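PDB 3BWX: Alpha/beta hydrolase from Novosphingobium aromaticivorans, which probably acts as a hydrolase of the alpha/beta hydrolase fold, its substrate not established, and binds calcium ions. Local coordinates for residues G144-G149 with K201-F206. The protein carries 1 engineered substitution. Numbering follows the deposited sequence.
Sequences GYVGQG and KIAEPF. With CA (calcium ion), chain B.
Val146 and Gly147 meet Ala203 and Ile202 where the chain, just past helix 136-145, comes up against the short 3-10 segment 201-203, without a hydrogen bond between them. At the end of the helix, one face of the Tyr145 ring has Val146 CG2 3.7 Å above it, offset toward the rim; both Tyr145 and Val146 also touch Thr39. Val146 is the first residue to leave helical geometry. Its other branch, CG1, stands anti to the backbone N (chi1 170°), which carries this methyl over to 201-206, 4.0 Å from Ala203 CB and 4.3 Å from Ile202 CG2.

The Ala203 methyl points into the bend of the backbone, with Val146 O at 3.6 Å and Gly147 CA at 3.7 Å. Gly147, having no side chain, brings its CA against this methyl, and its positive phi (70°) suits the third position of a type II turn. The turn is closed by Gln148 N to Tyr145 O at 3.2 Å, while the Tyr198 hydroxyl is hydrogen-bonded to Gly147 N.

Across the interface, Glu204 N bonds back to Lys201 O, holding the turn that presents Ala203. The apolar contact takes no part in the calcium site, which is reached farther along 201-206: Pro205 O binds the ion at 2.5 Å, together with five waters and Ala208 O, and one of these waters also donates to Glu204 O. The contact joins the type II turn that follows helix 136-145 to the 3-10 segment 201-203, both in the long excursion between strands 122-128 and 230-235, the place where alpha/beta hydrolases commonly insert their cap.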
ATOM      1  N   GLY A 144     -13.344 -10.577  -6.898  1.00 25.46           N
ATOM      2  CA  GLY A 144     -14.675 -10.085  -7.256  1.00 24.18           C
ATOM      3  C   GLY A 144     -14.822  -8.618  -7.621  1.00 25.57           C
ATOM      4  O   GLY A 144     -15.753  -8.261  -8.351  1.00 27.41           O
ATOM      5  N   TYR A 145     -13.955  -7.745  -7.122  1.00 22.02           N
ATOM      6  CA  TYR A 145     -14.165  -6.308  -7.341  1.00 20.36           C
ATOM      7  C   TYR A 145     -13.171  -5.656  -8.310  1.00 19.18           C
ATOM      8  O   TYR A 145     -13.469  -4.645  -8.928  1.00 19.04           O
ATOM      9  CB  TYR A 145     -14.195  -5.552  -6.002  1.00 23.32           C
ATOM     10  CG  TYR A 145     -12.841  -5.193  -5.417  1.00 25.59           C
ATOM     11  CD1 TYR A 145     -12.116  -4.074  -5.880  1.00 24.17           C
ATOM     12  CD2 TYR A 145     -12.299  -5.940  -4.390  1.00 28.06           C
ATOM     13  CE1 TYR A 145     -10.871  -3.744  -5.343  1.00 29.06           C
ATOM     14  CE2 TYR A 145     -11.053  -5.612  -3.839  1.00 37.03           C
ATOM     15  CZ  TYR A 145     -10.353  -4.512  -4.317  1.00 35.42           C
ATOM     16  OH  TYR A 145      -9.137  -4.202  -3.762  1.00 38.73           O
ATOM     17  N   VAL A 146     -11.985  -6.226  -8.428  1.00 17.13           N
ATOM     18  CA  VAL A 146     -10.982  -5.613  -9.277  1.00 17.07           C
ATOM     19  C   VAL A 146     -11.428  -5.627 -10.722  1.00 16.79           C
ATOM     20  O   VAL A 146     -11.889  -6.647 -11.219  1.00 17.14           O
ATOM     21  CB  VAL A 146      -9.615  -6.306  -9.096  1.00 17.77           C
ATOM     22  CG1 VAL A 146      -8.618  -5.852 -10.139  1.00 13.97           C
ATOM     23  CG2 VAL A 146      -9.069  -5.979  -7.720  1.00 17.63           C
ATOM     24  N   GLY A 147     -11.304  -4.475 -11.377  1.00 16.80           N
ATOM     25  CA  GLY A 147     -11.633  -4.320 -12.773  1.00 22.62           C
ATOM     26  C   GLY A 147     -13.133  -4.391 -13.102  1.00 25.13           C
ATOM     27  O   GLY A 147     -13.489  -4.400 -14.290  1.00 26.38           O
ATOM     28  N   GLN A 148     -14.008  -4.463 -12.083  1.00 26.48           N
ATOM     29  CA  GLN A 148     -15.465  -4.622 -12.312  1.00 27.49           C
ATOM     30  C   GLN A 148     -16.056  -3.390 -12.979  1.00 27.55           C
ATOM     31  O   GLN A 148     -17.032  -3.469 -13.731  1.00 27.09           O
ATOM     32  CB  GLN A 148     -16.216  -4.977 -11.037  1.00 27.69           C
ATOM     33  CG  GLN A 148     -16.222  -6.487 -10.775  1.00 33.60           C
ATOM     34  N   GLY A 149     -15.445  -2.249 -12.736  1.00 25.42           N
ATOM     35  CA  GLY A 149     -15.545  -1.148 -13.683  1.00 24.63           C
ATOM     36  C   GLY A 149     -16.691  -0.186 -13.447  1.00 22.77           C
ATOM     37  O   GLY A 149     -17.018   0.626 -14.337  1.00 23.53           O
ATOM     38  N   LYS A 201      -7.312  -3.401 -17.086  1.00 10.08           N
ATOM     39  CA  LYS A 201      -6.642  -4.605 -17.537  1.00  7.52           C
ATOM     40  C   LYS A 201      -5.830  -5.321 -16.456  1.00  8.38           C
ATOM     41  O   LYS A 201      -5.437  -6.471 -16.695  1.00  9.06           O
ATOM     42  CB  LYS A 201      -5.781  -4.340 -18.757  1.00  9.92           C
ATOM     43  CG  LYS A 201      -6.643  -3.965 -19.943  1.00 12.39           C
ATOM     44  CD  LYS A 201      -5.876  -3.868 -21.245  1.00 22.37           C
ATOM     45  CE  LYS A 201      -6.847  -3.629 -22.376  1.00 24.00           C
ATOM     46  NZ  LYS A 201      -6.160  -3.212 -23.615  1.00 38.02           N
ATOM     47  N   ILE A 202      -5.584  -4.660 -15.313  1.00  9.28           N
ATOM     48  CA  ILE A 202      -5.051  -5.309 -14.146  1.00 10.20           C
ATOM     49  C   ILE A 202      -5.885  -6.514 -13.731  1.00  9.32           C
ATOM     50  O   ILE A 202      -5.349  -7.434 -13.164  1.00  9.02           O
ATOM     51  CB  ILE A 202      -4.856  -4.282 -12.972  1.00 11.18           C
ATOM     52  CG1 ILE A 202      -3.707  -3.314 -13.286  1.00 10.65           C
ATOM     53  CG2 ILE A 202      -4.661  -4.973 -11.633  1.00 16.40           C
ATOM     54  CD1 ILE A 202      -3.717  -1.998 -12.441  1.00 16.23           C
ATOM     55  N   ALA A 203      -7.171  -6.507 -14.040  1.00  9.64           N
ATOM     56  CA  ALA A 203      -8.051  -7.631 -13.694  1.00  9.57           C
ATOM     57  C   ALA A 203      -7.835  -8.897 -14.529  1.00 10.53           C
ATOM     58  O   ALA A 203      -8.355  -9.954 -14.210  1.00  9.44           O
ATOM     59  CB  ALA A 203      -9.524  -7.174 -13.823  1.00  9.21           C
ATOM     60  N   GLU A 204      -7.164  -8.778 -15.666  1.00  8.06           N
ATOM     61  CA  GLU A 204      -6.904  -9.923 -16.530  1.00  9.03           C
ATOM     62  C   GLU A 204      -6.013 -10.895 -15.789  1.00  9.36           C
ATOM     63  O   GLU A 204      -4.950 -10.522 -15.283  1.00  9.97           O
ATOM     64  CB  GLU A 204      -6.270  -9.473 -17.858  1.00 10.09           C
ATOM     65  CG  GLU A 204      -7.229  -8.643 -18.693  1.00 13.23           C
ATOM     66  CD  GLU A 204      -6.619  -8.139 -20.015  1.00 12.16           C
ATOM     67  OE1 GLU A 204      -5.486  -8.550 -20.357  1.00 11.68           O
ATOM     68  OE2 GLU A 204      -7.275  -7.291 -20.676  1.00 18.36           O
ATOM     69  N   PRO A 205      -6.475 -12.141 -15.621  1.00  7.31           N
ATOM     70  CA  PRO A 205      -5.667 -13.074 -14.791  1.00  8.62           C
ATOM     71  C   PRO A 205      -4.330 -13.513 -15.341  1.00 10.70           C
ATOM     72  O   PRO A 205      -3.351 -13.644 -14.583  1.00  9.96           O
ATOM     73  CB  PRO A 205      -6.579 -14.284 -14.632  1.00  9.88           C
ATOM     74  CG  PRO A 205      -7.518 -14.241 -15.775  1.00 11.28           C
ATOM     75  CD  PRO A 205      -7.758 -12.761 -15.990  1.00  8.21           C
ATOM     76  N   PHE A 206      -4.292 -13.752 -16.644  1.00  9.47           N
ATOM     77  CA  PHE A 206      -3.200 -14.502 -17.256  1.00  9.71           C
ATOM     78  C   PHE A 206      -2.960 -15.757 -16.419  1.00  8.22           C
ATOM     79  O   PHE A 206      -3.899 -16.489 -16.194  1.00  9.85           O
ATOM     80  CB  PHE A 206      -1.985 -13.601 -17.456  1.00 11.50           C
ATOM     81  CG  PHE A 206      -2.185 -12.612 -18.560  1.00  7.95           C
ATOM     82  CD1 PHE A 206      -1.955 -12.946 -19.887  1.00  8.07           C
ATOM     83  CD2 PHE A 206      -2.749 -11.370 -18.265  1.00  6.92           C
ATOM     84  CE1 PHE A 206      -2.173 -11.993 -20.888  1.00  7.30           C
ATOM     85  CE2 PHE A 206      -3.006 -10.430 -19.279  1.00 11.78           C
ATOM     86  CZ  PHE A 206      -2.696 -10.724 -20.551  1.00 17.47           C
TER
HETATM   87 CA    CA B 285      -2.372 -12.581 -12.580  1.00 12.99          CA
HETATM   88  O   HOH W   1      -3.848 -10.785 -12.726  1.00 12.28           O
HETATM   89  O   HOH W   2      -2.215 -13.099 -10.210  1.00 13.11           O
HETATM   90  O   HOH W   3      -0.667 -14.191 -13.052  1.00 12.61           O
HETATM   91  O   HOH W   4      -1.303 -11.309 -14.362  1.00 11.46           O
HETATM   92  O   HOH W   5      -1.000 -10.660 -11.415  1.00 13.09           O